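Local atomic coordinates of cellulosome anchoring protein cohesin region (Clostridium thermocellum, PDB entry 4DH2), a protein that uses this type I cohesin domain, one piece of a longer secreted protein, to bind a dockerin module in a pairing that builds cellulosomes. Residues A[15-20]-A[149-154]; A[22-27]-A[156-161]; A[48-53]-A[90-95]; A[60-65]-A[113-118]. All blocks are in the same frame, centred on the assembly; numbering follows the deposited sequence. Where two conformers were deposited one is given.

Overall arrangement
The four contacts lie in one cohesin domain, a nine-stranded jelly-roll beta sandwich. Contacts 1 and 2 follow each other along the same parallel pair, strands 15-27 and 149-161, which joins the two ends of the chain; their centres are about 22 Å apart. Contacts 3 and 4 are antiparallel and use strands that come between those ends. Their segments run in the order 48-53, 60-65, 90-95, 113-118, so the two contacts interlock along the chain. Their centres are about 19 Å apart, and F91 of contact 3 packs on V65 and L113 of contact 4. L51 of contact 3 touches V19 of contact 1, while I117 of contact 4 packs against contact 2. Contact 3 alone meets the dockerin.

Contact 1 (A[15-20]-A[149-154]); sequences YILDVL and ILAVLK
V19 and L153 lie side by side in the tight, buried part of this contact. L153 CD2 comes within 3.6 Å of V19 CB. V19 CG2 also meets the methyl of A151, with 3.9 Å between V19 CG2 and A151 CB. L17, two residues before V19 on the same face, meets the same methyl, its CD1 lying 4.0 Å from A151 CB. L17 CD2 turns to I149 CG2, and the two side chains cross at about a right angle. L17, V19, I149 and A151 are all buried.

The other face is more open to solvent: I16, V152 and K154 are exposed and D18 partly so. Its apolar contacts are still close. I16 CD1 rests on V152 CG2 at 3.5 Å. D18 OD1 stands 3.4 Å from V152 CB, and D18 OD2 is hydrogen-bonded to N40. The loose element is the salt bridge from D18 OD1 to K154 NZ. It is long, at 3.7 Å, and doubtful because the lysine has a second conformer. The alkyl part of K154 lies alongside L20.

Between the faces the backbones run parallel. L17 N donates to L150 O, and L17 O accepts from V152 N, a nearly straight bond of 2.8 Å. V19 repeats this pattern with V152 O and K154 N.

The pair brings together the first and last strands of the jelly roll. Strand 31-39 borders 15-20 and strand 129-142 borders 149-154. F38 packs on V19, F141 on L17 and A151, and F136 on L153.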
loop_
_atom_site.group_PDB
_atom_site.type_symbol
_atom_site.label_atom_id
_atom_site.label_comp_id
_atom_site.label_asym_id
_atom_site.label_seq_id
_atom_site.Cartn_x
_atom_site.Cartn_y
_atom_site.Cartn_z
ATOM N N TYR A 15 16.359 -6.529 7.340
ATOM C CA TYR A 15 15.244 -7.474 7.283
ATOM C C TYR A 15 14.646 -7.500 5.884
ATOM O O TYR A 15 14.726 -6.531 5.123
ATOM C CB TYR A 15 14.121 -7.080 8.247
ATOM C CG TYR A 15 14.655 -6.773 9.628
ATOM C CD1 TYR A 15 15.182 -7.770 10.423
ATOM C CD2 TYR A 15 14.665 -5.486 10.093
ATOM C CE1 TYR A 15 15.711 -7.457 11.693
ATOM C CE2 TYR A 15 15.164 -5.174 11.338
ATOM C CZ TYR A 15 15.683 -6.146 12.124
ATOM O OH TYR A 15 16.162 -5.772 13.373
ATOM N N ILE A 16 13.994 -8.604 5.582
ATOM C CA ILE A 16 13.442 -8.798 4.271
ATOM C C ILE A 16 12.208 -9.713 4.311
ATOM O O ILE A 16 12.047 -10.534 5.221
ATOM C CB ILE A 16 14.567 -9.400 3.359
ATOM C CG1 ILE A 16 14.189 -9.362 1.895
ATOM C CG2 ILE A 16 14.898 -10.827 3.809
ATOM C CD1 ILE A 16 15.421 -9.119 0.976
ATOM N N LEU A 17 11.316 -9.523 3.338
ATOM C CA LEU A 17 10.230 -10.463 3.056
ATOM C C LEU A 17 10.003 -10.512 1.551
ATOM O O LEU A 17 10.624 -9.774 0.766
ATOM C CB LEU A 17 8.932 -10.086 3.782
ATOM C CG LEU A 17 8.412 -8.675 3.492
ATOM C CD1 LEU A 17 7.630 -8.621 2.247
ATOM C CD2 LEU A 17 7.574 -8.205 4.689
ATOM N N ASP A 18 9.118 -11.414 1.159
ATOM C CA ASP A 18 8.745 -11.567 -0.232
ATOM C C ASP A 18 7.271 -11.215 -0.387
ATOM O O ASP A 18 6.455 -11.596 0.461
ATOM C CB ASP A 18 8.944 -13.015 -0.687
ATOM C CG ASP A 18 10.407 -13.409 -0.725
ATOM O OD1 ASP A 18 11.057 -13.151 -1.730
ATOM O OD2 ASP A 18 10.882 -13.974 0.251
ATOM N N VAL A 19 6.965 -10.501 -1.467
ATOM C CA VAL A 19 5.598 -10.151 -1.805
ATOM C C VAL A 19 5.277 -10.810 -3.154
ATOM O O VAL A 19 5.993 -10.583 -4.131
ATOM C CB VAL A 19 5.429 -8.633 -1.916
ATOM C CG1 VAL A 19 4.018 -8.277 -2.250
ATOM C CG2 VAL A 19 5.857 -7.963 -0.625
ATOM N N LEU A 20 4.199 -11.600 -3.204
ATOM C CA LEU A 20 3.850 -12.360 -4.416
ATOM C C LEU A 20 2.431 -12.096 -4.877
ATOM O O LEU A 20 1.519 -11.992 -4.061
ATOM C CB LEU A 20 3.981 -13.855 -4.134
ATOM C CG LEU A 20 5.306 -14.368 -3.571
ATOM C CD1 LEU A 20 5.294 -14.339 -2.063
ATOM C CD2 LEU A 20 5.579 -15.782 -4.058
ATOM N N ILE A 149 12.182 -2.778 6.223
ATOM C CA ILE A 149 12.132 -4.181 5.879
ATOM C C ILE A 149 12.043 -4.198 4.350
ATOM O O ILE A 149 11.149 -3.586 3.787
ATOM C CB ILE A 149 10.859 -4.844 6.455
ATOM C CG1 ILE A 149 10.849 -4.790 8.017
ATOM C CG2 ILE A 149 10.764 -6.254 5.968
ATOM C CD1 ILE A 149 9.513 -5.232 8.620
ATOM N N LEU A 150 13.005 -4.808 3.668
ATOM C CA LEU A 150 12.926 -4.871 2.218
ATOM C C LEU A 150 11.861 -5.849 1.749
ATOM O O LEU A 150 11.652 -6.889 2.352
ATOM C CB LEU A 150 14.266 -5.324 1.645
ATOM C CG LEU A 150 15.433 -4.471 2.092
ATOM C CD1 LEU A 150 16.732 -5.054 1.533
ATOM C CD2 LEU A 150 15.250 -3.060 1.636
ATOM N N ALA A 151 11.260 -5.539 0.605
ATOM C CA ALA A 151 10.237 -6.397 0.050
ATOM C C ALA A 151 10.715 -6.875 -1.319
ATOM O O ALA A 151 10.920 -6.069 -2.214
ATOM C CB ALA A 151 8.936 -5.630 -0.110
ATOM N N VAL A 152 10.928 -8.171 -1.458
ATOM C CA VAL A 152 11.276 -8.707 -2.756
ATOM C C VAL A 152 9.972 -8.946 -3.516
ATOM O O VAL A 152 9.218 -9.859 -3.187
ATOM C CB VAL A 152 12.011 -10.039 -2.625
ATOM C CG1 VAL A 152 12.394 -10.558 -4.045
ATOM C CG2 VAL A 152 13.223 -9.920 -1.689
ATOM N N LEU A 153 9.725 -8.135 -4.519
ATOM C CA LEU A 153 8.461 -8.190 -5.239
ATOM C C LEU A 153 8.499 -9.163 -6.424
ATOM O O LEU A 153 9.421 -9.174 -7.245
ATOM C CB LEU A 153 8.153 -6.813 -5.762
ATOM C CG LEU A 153 8.137 -5.690 -4.713
ATOM C CD1 LEU A 153 7.878 -4.366 -5.358
ATOM C CD2 LEU A 153 7.097 -5.963 -3.633
ATOM N N LYS A 154 7.484 -9.991 -6.501
ATOM C CA LYS A 154 7.339 -10.902 -7.603
ATOM C C LYS A 154 6.008 -10.632 -8.286
ATOM O O LYS A 154 4.971 -10.750 -7.669
ATOM C CB LYS A 154 7.437 -12.322 -7.066
ATOM C CG LYS A 154 8.760 -12.612 -6.356
ATOM C CD LYS A 154 8.635 -13.818 -5.430
ATOM C CE LYS A 154 9.988 -14.432 -5.084
ATOM N NZ LYS A 154 9.793 -15.616 -4.191
#

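Contact 2 (A[22-27]-A[156-161]); sequences EGVKAK and GKVEIE
V24 CG1 is set between the backbone N and the carbonyl carbon (chi1 56°), and it touches both methyls of V158. It lies 3.7 Å from V158 CG1 and the same distance from V158 CG2. E161 bends at its second torsion (chi2 75°), which turns CD back over the backbone of A26. E161 OE1 ends 2.9 Å from A26 O, a close approach that is not counted as a hydrogen bond.

The strands are parallel. A26 N donates to E159 O at 2.8 Å, and A26 O accepts from E161 N. V24 O accepts from E159 N, while the bond from V24 N to K157 O is weak at 3.5 Å. K25 and E159 lie side by side on the outer face. K25 CD is 4.0 Å from E159 OE1, but the charged K25 NZ stands farther off.

V24, A26, V158 and I160 face the core, where I117 of strand 108-117 covers the last three. On the outer face E159 OE2 and E161 OE2 come within 2.6 Å of each other. K129 offers E159 a long, weak ion pair. Two carboxylate oxygens this close suggest that one of the acids holds a proton.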
loop_
_atom_site.group_PDB
_atom_site.type_symbol
_atom_site.label_atom_id
_atom_site.label_comp_id
_atom_site.label_asym_id
_atom_site.label_seq_id
_atom_site.Cartn_x
_atom_site.Cartn_y
_atom_site.Cartn_z
ATOM N N GLU A 22 -0.333 -14.070 -6.558
ATOM C CA GLU A 22 -0.600 -15.469 -6.837
ATOM C C GLU A 22 -1.396 -15.609 -8.143
ATOM O O GLU A 22 -2.518 -15.145 -8.242
ATOM C CB GLU A 22 -1.348 -16.113 -5.684
ATOM C CG GLU A 22 -0.546 -16.121 -4.374
ATOM C CD GLU A 22 0.809 -16.825 -4.500
ATOM O OE1 GLU A 22 0.953 -17.738 -5.349
ATOM O OE2 GLU A 22 1.740 -16.458 -3.750
ATOM N N GLY A 23 -0.812 -16.294 -9.114
ATOM C CA GLY A 23 -1.409 -16.412 -10.431
ATOM C C GLY A 23 -2.781 -17.061 -10.446
ATOM O O GLY A 23 -3.090 -17.916 -9.623
ATOM N N VAL A 24 -3.612 -16.655 -11.407
ATOM C CA VAL A 24 -4.920 -17.257 -11.581
ATOM C C VAL A 24 -5.108 -17.579 -13.057
ATOM O O VAL A 24 -4.570 -16.899 -13.914
ATOM C CB VAL A 24 -6.045 -16.326 -11.079
ATOM C CG1 VAL A 24 -5.975 -15.001 -11.763
ATOM C CG2 VAL A 24 -7.397 -16.955 -11.307
ATOM N N LYS A 25 -5.830 -18.656 -13.335
ATOM C CA LYS A 25 -6.230 -19.013 -14.690
ATOM C C LYS A 25 -7.739 -18.870 -14.737
ATOM O O LYS A 25 -8.450 -19.430 -13.890
ATOM C CB LYS A 25 -5.843 -20.457 -15.037
ATOM C CG LYS A 25 -4.373 -20.816 -14.824
ATOM C CD LYS A 25 -4.061 -22.234 -15.328
ATOM C CE LYS A 25 -2.687 -22.725 -14.865
ATOM N NZ LYS A 25 -2.781 -23.697 -13.728
ATOM N N ALA A 26 -8.225 -18.091 -15.691
ATOM C CA ALA A 26 -9.654 -17.806 -15.780
ATOM C C ALA A 26 -10.066 -17.668 -17.227
ATOM O O ALA A 26 -9.242 -17.761 -18.145
ATOM C CB ALA A 26 -9.988 -16.528 -15.030
ATOM N N LYS A 27 -11.357 -17.438 -17.428
ATOM C CA LYS A 27 -11.889 -17.281 -18.759
ATOM C C LYS A 27 -12.342 -15.853 -18.911
ATOM O O LYS A 27 -12.730 -15.213 -17.936
ATOM C CB LYS A 27 -13.060 -18.246 -18.973
ATOM C CG LYS A 27 -12.677 -19.706 -18.804
ATOM C CD LYS A 27 -13.895 -20.619 -18.887
ATOM C CE LYS A 27 -13.519 -22.085 -18.688
ATOM N NZ LYS A 27 -14.709 -22.962 -18.474
ATOM N N GLY A 156 2.883 -10.985 -11.065
ATOM C CA GLY A 156 2.011 -12.122 -11.299
ATOM C C GLY A 156 1.271 -11.949 -12.600
ATOM O O GLY A 156 1.331 -10.889 -13.226
ATOM N N LYS A 157 0.561 -12.990 -13.024
ATOM C CA LYS A 157 -0.154 -12.931 -14.291
ATOM C C LYS A 157 -1.498 -13.590 -14.114
ATOM O O LYS A 157 -1.642 -14.503 -13.289
ATOM C CB LYS A 157 0.591 -13.694 -15.396
ATOM C CG LYS A 157 1.142 -15.027 -14.882
ATOM C CD LYS A 157 1.402 -16.042 -15.967
ATOM C CE LYS A 157 1.984 -17.314 -15.350
ATOM N NZ LYS A 157 2.497 -18.255 -16.363
ATOM N N VAL A 158 -2.460 -13.098 -14.874
ATOM C CA VAL A 158 -3.734 -13.752 -15.041
ATOM C C VAL A 158 -3.690 -14.365 -16.431
ATOM O O VAL A 158 -3.472 -13.661 -17.421
ATOM C CB VAL A 158 -4.910 -12.776 -14.981
ATOM C CG1 VAL A 158 -6.238 -13.540 -15.152
ATOM C CG2 VAL A 158 -4.888 -11.995 -13.662
ATOM N N GLU A 159 -3.865 -15.677 -16.478
ATOM C CA GLU A 159 -3.963 -16.389 -17.735
ATOM C C GLU A 159 -5.426 -16.419 -18.097
ATOM O O GLU A 159 -6.257 -16.791 -17.271
ATOM C CB GLU A 159 -3.444 -17.815 -17.581
ATOM C CG GLU A 159 -3.695 -18.658 -18.835
ATOM C CD GLU A 159 -2.980 -19.987 -18.811
ATOM O OE1 GLU A 159 -1.983 -20.107 -18.068
ATOM O OE2 GLU A 159 -3.415 -20.907 -19.539
ATOM N N ILE A 160 -5.746 -15.986 -19.304
ATOM C CA ILE A 160 -7.120 -15.804 -19.716
ATOM C C ILE A 160 -7.435 -16.632 -20.956
ATOM O O ILE A 160 -6.782 -16.490 -21.999
ATOM C CB ILE A 160 -7.373 -14.351 -20.061
ATOM C CG1 ILE A 160 -6.933 -13.442 -18.919
ATOM C CG2 ILE A 160 -8.840 -14.117 -20.363
ATOM C CD1 ILE A 160 -6.858 -11.974 -19.350
ATOM N N GLU A 161 -8.424 -17.506 -20.841
ATOM C CA GLU A 161 -8.850 -18.328 -21.998
ATOM C C GLU A 161 -10.080 -17.730 -22.654
ATOM O O GLU A 161 -10.974 -17.228 -21.984
ATOM C CB GLU A 161 -9.132 -19.776 -21.576
ATOM C CG GLU A 161 -7.903 -20.668 -21.501
ATOM C CD GLU A 161 -7.033 -20.395 -20.283
ATOM O OE1 GLU A 161 -7.539 -19.820 -19.291
ATOM O OE2 GLU A 161 -5.840 -20.762 -20.315
#

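Contact 3 (A[48-53]-A[90-95]); sequences SFNLSL and VFLFDD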
loop_
_atom_site.group_PDB
_atom_site.type_symbol
_atom_site.label_atom_id
_atom_site.label_comp_id
_atom_site.label_asym_id
_atom_site.label_seq_id
_atom_site.Cartn_x
_atom_site.Cartn_y
_atom_site.Cartn_z
ATOM N N SER A 48 4.148 -1.268 9.579
ATOM C CA SER A 48 3.426 -0.545 8.556
ATOM C C SER A 48 3.956 -0.907 7.168
ATOM O O SER A 48 5.153 -1.183 7.006
ATOM C CB SER A 48 3.584 0.949 8.755
ATOM O OG SER A 48 2.939 1.692 7.723
ATOM N N PHE A 49 3.069 -0.864 6.186
ATOM C CA PHE A 49 3.521 -0.977 4.802
ATOM C C PHE A 49 2.629 -0.209 3.890
ATOM O O PHE A 49 1.458 0.043 4.196
ATOM C CB PHE A 49 3.647 -2.440 4.348
ATOM C CG PHE A 49 2.318 -3.173 4.156
ATOM C CD1 PHE A 49 1.558 -3.003 3.011
ATOM C CD2 PHE A 49 1.867 -4.050 5.124
ATOM C CE1 PHE A 49 0.385 -3.707 2.844
ATOM C CE2 PHE A 49 0.704 -4.741 4.973
ATOM C CZ PHE A 49 -0.050 -4.571 3.827
ATOM N N ASN A 50 3.192 0.181 2.750
ATOM C CA ASN A 50 2.484 0.946 1.741
ATOM C C ASN A 50 3.007 0.362 0.438
ATOM O O ASN A 50 4.235 0.335 0.208
ATOM C CB ASN A 50 2.850 2.406 1.982
ATOM C CG ASN A 50 2.190 3.418 1.047
ATOM O OD1 ASN A 50 2.790 4.463 0.829
ATOM N ND2 ASN A 50 0.981 3.160 0.538
ATOM N N LEU A 51 2.081 -0.144 -0.381
ATOM C CA LEU A 51 2.428 -0.938 -1.566
ATOM C C LEU A 51 1.444 -0.562 -2.681
ATOM O O LEU A 51 0.252 -0.386 -2.389
ATOM C CB LEU A 51 2.276 -2.425 -1.191
ATOM C CG LEU A 51 2.464 -3.520 -2.226
ATOM C CD1 LEU A 51 3.801 -3.369 -2.845
ATOM C CD2 LEU A 51 2.380 -4.831 -1.499
ATOM N N SER A 52 1.930 -0.431 -3.921
ATOM C CA SER A 52 1.073 -0.195 -5.107
ATOM C C SER A 52 1.188 -1.355 -6.083
ATOM O O SER A 52 2.310 -1.899 -6.305
ATOM C CB SER A 52 1.541 1.058 -5.886
ATOM O OG SER A 52 1.297 2.230 -5.143
ATOM N N LEU A 53 0.060 -1.671 -6.708
ATOM C CA LEU A 53 0.001 -2.610 -7.828
ATOM C C LEU A 53 -0.636 -1.929 -9.012
ATOM O O LEU A 53 -1.480 -1.038 -8.847
ATOM C CB LEU A 53 -0.905 -3.791 -7.459
ATOM C CG LEU A 53 -0.517 -4.719 -6.331
ATOM C CD1 LEU A 53 -1.581 -5.809 -6.233
ATOM C CD2 LEU A 53 0.834 -5.318 -6.567
ATOM N N VAL A 90 -3.605 0.926 -4.373
ATOM C CA VAL A 90 -2.663 1.311 -3.325
ATOM C C VAL A 90 -3.161 0.761 -1.991
ATOM O O VAL A 90 -4.351 0.847 -1.669
ATOM C CB VAL A 90 -2.507 2.838 -3.236
ATOM C CG1 VAL A 90 -1.340 3.202 -2.345
ATOM C CG2 VAL A 90 -2.285 3.414 -4.626
ATOM N N PHE A 91 -2.248 0.166 -1.236
ATOM C CA PHE A 91 -2.558 -0.383 0.074
ATOM C C PHE A 91 -1.777 0.384 1.132
ATOM O O PHE A 91 -0.633 0.769 0.913
ATOM C CB PHE A 91 -2.112 -1.838 0.168
ATOM C CG PHE A 91 -2.760 -2.737 -0.825
ATOM C CD1 PHE A 91 -3.929 -3.397 -0.497
ATOM C CD2 PHE A 91 -2.207 -2.936 -2.066
ATOM C CE1 PHE A 91 -4.543 -4.242 -1.417
ATOM C CE2 PHE A 91 -2.817 -3.787 -2.981
ATOM C CZ PHE A 91 -3.984 -4.437 -2.630
ATOM N N LEU A 92 -2.410 0.594 2.282
ATOM C CA LEU A 92 -1.731 1.134 3.441
ATOM C C LEU A 92 -2.139 0.347 4.679
ATOM O O LEU A 92 -3.341 0.224 5.014
ATOM C CB LEU A 92 -2.082 2.598 3.605
ATOM C CG LEU A 92 -1.388 3.251 4.807
ATOM C CD1 LEU A 92 0.129 3.372 4.583
ATOM C CD2 LEU A 92 -2.011 4.612 5.032
ATOM N N PHE A 93 -1.134 -0.161 5.382
ATOM C CA PHE A 93 -1.344 -0.846 6.644
ATOM C C PHE A 93 -0.527 -0.190 7.723
ATOM O O PHE A 93 0.619 0.180 7.488
ATOM C CB PHE A 93 -0.898 -2.302 6.527
ATOM C CG PHE A 93 -0.828 -2.995 7.845
ATOM C CD1 PHE A 93 -1.954 -3.575 8.396
ATOM C CD2 PHE A 93 0.350 -3.020 8.558
ATOM C CE1 PHE A 93 -1.904 -4.180 9.653
ATOM C CE2 PHE A 93 0.419 -3.611 9.820
ATOM C CZ PHE A 93 -0.725 -4.197 10.374
ATOM N N ASP A 94 -1.115 -0.038 8.912
ATOM C CA ASP A 94 -0.383 0.407 10.068
ATOM C C ASP A 94 -1.068 -0.186 11.301
ATOM O O ASP A 94 -2.285 -0.130 11.418
ATOM C CB ASP A 94 -0.414 1.928 10.174
ATOM C CG ASP A 94 0.202 2.446 11.448
ATOM O OD1 ASP A 94 1.388 2.136 11.696
ATOM O OD2 ASP A 94 -0.496 3.168 12.235
ATOM N N ASP A 95 -0.283 -0.763 12.201
ATOM C CA ASP A 95 -0.772 -1.147 13.529
ATOM C C ASP A 95 -1.101 0.107 14.344
ATOM O O ASP A 95 -0.277 0.665 15.049
ATOM C CB ASP A 95 0.241 -2.046 14.194
ATOM C CG ASP A 95 -0.201 -2.485 15.580
ATOM O OD1 ASP A 95 -1.418 -2.473 15.803
ATOM O OD2 ASP A 95 0.666 -2.847 16.407
#
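F91 O is gripped by two donors from the 48-53 strand. N50 ND2 and L51 N reach it from opposite faces of its carbonyl plane. The bond from N50 ND2 to F91 O is 2.9 Å long and nearly straight (168°), with the oxygen in the plane of the amide. F93 O also takes two donors, S48 OG in its carbonyl plane and F49 N tilted from it. S48 OG donates to F93 O at 2.8 Å, and F49 N to F93 O at 3.0 Å.

On the inner face F93 CB sits over one face of the F49 ring in a CH-pi contact, 3.6 Å from the F49 ring centroid. The F49 and F93 rings are near parallel (17°) but slid apart, so they barely overlap. L53 CD1 meets the edge of the F91 ring, 4.0 Å from F91 CE2.

The opposite face is the dockerin side. There N50 ND2 also donates to L64 O of the dockerin chain, and D94 makes a salt bridge to K25 of the dockerin chain. In the sheet, strand 48-54 lies between strands 88-94 and 129-142. F38 and F141 pack on the F49 ring, and F110 meets F91 edge-to-face.

Contact 4 (A[60-65]-A[113-118]); sequences IEVLKV and LTVRIK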
loop_
_atom_site.group_PDB
_atom_site.type_symbol
_atom_site.label_atom_id
_atom_site.label_comp_id
_atom_site.label_asym_id
_atom_site.label_seq_id
_atom_site.Cartn_x
_atom_site.Cartn_y
_atom_site.Cartn_z
ATOM N N ILE A 60 -8.813 -5.899 -17.211
ATOM C CA ILE A 60 -9.226 -6.141 -15.852
ATOM C C ILE A 60 -9.956 -4.962 -15.255
ATOM O O ILE A 60 -9.549 -3.810 -15.411
ATOM C CB ILE A 60 -7.997 -6.412 -14.979
ATOM C CG1 ILE A 60 -7.393 -7.767 -15.334
ATOM C CG2 ILE A 60 -8.376 -6.383 -13.504
ATOM C CD1 ILE A 60 -6.301 -8.205 -14.352
ATOM N N GLU A 61 -11.044 -5.277 -14.570
ATOM C CA GLU A 61 -11.783 -4.334 -13.751
ATOM C C GLU A 61 -11.729 -4.762 -12.282
ATOM O O GLU A 61 -12.120 -5.879 -11.922
ATOM C CB GLU A 61 -13.243 -4.281 -14.232
ATOM C CG GLU A 61 -14.090 -3.293 -13.475
ATOM C CD GLU A 61 -15.530 -3.247 -13.956
ATOM O OE1 GLU A 61 -15.897 -4.040 -14.856
ATOM O OE2 GLU A 61 -16.284 -2.403 -13.429
ATOM N N VAL A 62 -11.246 -3.878 -11.412
ATOM C CA VAL A 62 -11.191 -4.230 -10.007
ATOM C C VAL A 62 -12.491 -3.819 -9.366
ATOM O O VAL A 62 -12.889 -2.651 -9.408
ATOM C CB VAL A 62 -9.987 -3.572 -9.286
ATOM C CG1 VAL A 62 -9.957 -4.013 -7.808
ATOM C CG2 VAL A 62 -8.704 -3.947 -9.996
ATOM N N LEU A 63 -13.168 -4.795 -8.775
ATOM C CA LEU A 63 -14.472 -4.555 -8.184
ATOM C C LEU A 63 -14.437 -4.441 -6.659
ATOM O O LEU A 63 -15.339 -3.862 -6.048
ATOM C CB LEU A 63 -15.414 -5.695 -8.548
ATOM C CG LEU A 63 -15.589 -5.909 -10.051
ATOM C CD1 LEU A 63 -16.636 -6.999 -10.339
ATOM C CD2 LEU A 63 -15.963 -4.614 -10.768
ATOM N N LYS A 64 -13.423 -5.040 -6.051
ATOM C CA LYS A 64 -13.312 -5.072 -4.582
ATOM C C LYS A 64 -11.881 -5.353 -4.174
ATOM O O LYS A 64 -11.151 -6.098 -4.852
ATOM C CB LYS A 64 -14.198 -6.193 -4.030
ATOM C CG LYS A 64 -14.489 -6.155 -2.557
ATOM C CD LYS A 64 -15.415 -7.296 -2.156
ATOM C CE LYS A 64 -15.724 -7.254 -0.673
ATOM N NZ LYS A 64 -16.691 -8.312 -0.264
ATOM N N VAL A 65 -11.480 -4.772 -3.044
ATOM C CA VAL A 65 -10.233 -5.130 -2.410
ATOM C C VAL A 65 -10.530 -5.435 -0.953
ATOM O O VAL A 65 -11.189 -4.638 -0.283
ATOM C CB VAL A 65 -9.259 -3.961 -2.482
ATOM C CG1 VAL A 65 -7.917 -4.375 -1.913
ATOM C CG2 VAL A 65 -9.143 -3.461 -3.923
ATOM N N LEU A 113 -7.862 -9.378 -4.260
ATOM C CA LEU A 113 -8.526 -8.519 -5.210
ATOM C C LEU A 113 -9.687 -9.319 -5.777
ATOM O O LEU A 113 -9.531 -10.502 -6.020
ATOM C CB LEU A 113 -7.611 -8.239 -6.373
ATOM C CG LEU A 113 -6.242 -7.662 -6.014
ATOM C CD1 LEU A 113 -5.470 -7.391 -7.282
ATOM C CD2 LEU A 113 -6.424 -6.420 -5.188
ATOM N N THR A 114 -10.830 -8.686 -5.989
ATOM C CA THR A 114 -11.889 -9.324 -6.762
ATOM C C THR A 114 -11.944 -8.565 -8.060
ATOM O O THR A 114 -12.210 -7.355 -8.065
ATOM C CB THR A 114 -13.258 -9.234 -6.040
ATOM O OG1 THR A 114 -13.160 -9.845 -4.749
ATOM C CG2 THR A 114 -14.355 -9.936 -6.858
ATOM N N VAL A 115 -11.695 -9.251 -9.176
ATOM C CA VAL A 115 -11.659 -8.583 -10.442
ATOM C C VAL A 115 -12.538 -9.261 -11.472
ATOM O O VAL A 115 -12.790 -10.467 -11.402
ATOM C CB VAL A 115 -10.239 -8.524 -11.004
ATOM C CG1 VAL A 115 -9.286 -8.002 -9.928
ATOM C CG2 VAL A 115 -9.789 -9.904 -11.546
ATOM N N ARG A 116 -12.975 -8.476 -12.445
ATOM C CA ARG A 116 -13.708 -9.035 -13.578
ATOM C C ARG A 116 -12.808 -9.012 -14.763
ATOM O O ARG A 116 -12.207 -7.991 -15.054
ATOM C CB ARG A 116 -14.943 -8.205 -13.906
ATOM C CG ARG A 116 -15.637 -8.675 -15.191
ATOM C CD ARG A 116 -16.698 -7.704 -15.658
ATOM N NE ARG A 116 -17.941 -7.866 -14.910
ATOM C CZ ARG A 116 -18.629 -6.873 -14.360
ATOM N NH1 ARG A 116 -18.214 -5.619 -14.462
ATOM N NH2 ARG A 116 -19.743 -7.140 -13.701
ATOM N N ILE A 117 -12.701 -10.137 -15.449
ATOM C CA ILE A 117 -11.951 -10.186 -16.687
ATOM C C ILE A 117 -12.858 -9.781 -17.840
ATOM O O ILE A 117 -13.918 -10.386 -18.053
ATOM C CB ILE A 117 -11.380 -11.590 -16.921
ATOM C CG1 ILE A 117 -10.575 -12.029 -15.698
ATOM C CG2 ILE A 117 -10.554 -11.614 -18.224
ATOM C CD1 ILE A 117 -10.062 -13.433 -15.781
ATOM N N LYS A 118 -12.469 -8.760 -18.592
ATOM C CA LYS A 118 -13.401 -8.200 -19.570
ATOM C C LYS A 118 -13.735 -9.212 -20.657
ATOM O O LYS A 118 -12.856 -9.846 -21.211
ATOM C CB LYS A 118 -12.886 -6.875 -20.135
ATOM C CG LYS A 118 -12.768 -5.812 -19.045
ATOM C CD LYS A 118 -12.687 -4.402 -19.589
ATOM C CE LYS A 118 -12.552 -3.412 -18.446
ATOM N NZ LYS A 118 -12.412 -2.011 -18.918
#
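R116 runs beside E61 on the outer face, both side chains pointing the same way. Its CB lies 4.1 Å from L63 CD1. CD comes within 3.8 Å of E61 OE1. The chain then bends at chi3 (-80°), which places NE. CZ is 4.0 Å from E61 OE1, and NH1 closes a salt bridge of 2.8 Å to E61 OE1. L63 CD1 sits over one face of the guanidinium. The carboxylate oxygen lies at the edge of that group, near its plane. The two flat groups are turned 58° apart, and NH1 meets OE1 from above the carboxylate plane. The hydrogen bond is bent (137° at the hydrogen). Also on this face, K64 NZ makes a salt bridge to E66. K118 NZ makes a hydrogen bond to S57 O.

The backbones are antiparallel. E61 and R116 form a hydrogen-bonded pair. Farther on, L63 N (2.8 Å) and K64 N (3.3 Å) both donate to T114 O. This classic beta bulge shifts the register by one residue.

The inner face is apolar. I60 CG2 packs on V115 CB at 3.8 Å, and V65 lies alongside L113. I89 of strand 88-94 covers V62, V65 and L113. The chemistry is therefore split by face. Apolar side chains pack together on the core side. Outside, a one-nitrogen, one-oxygen ion pair lies on a partly exposed surface, where solvent would probably weaken its charge attraction.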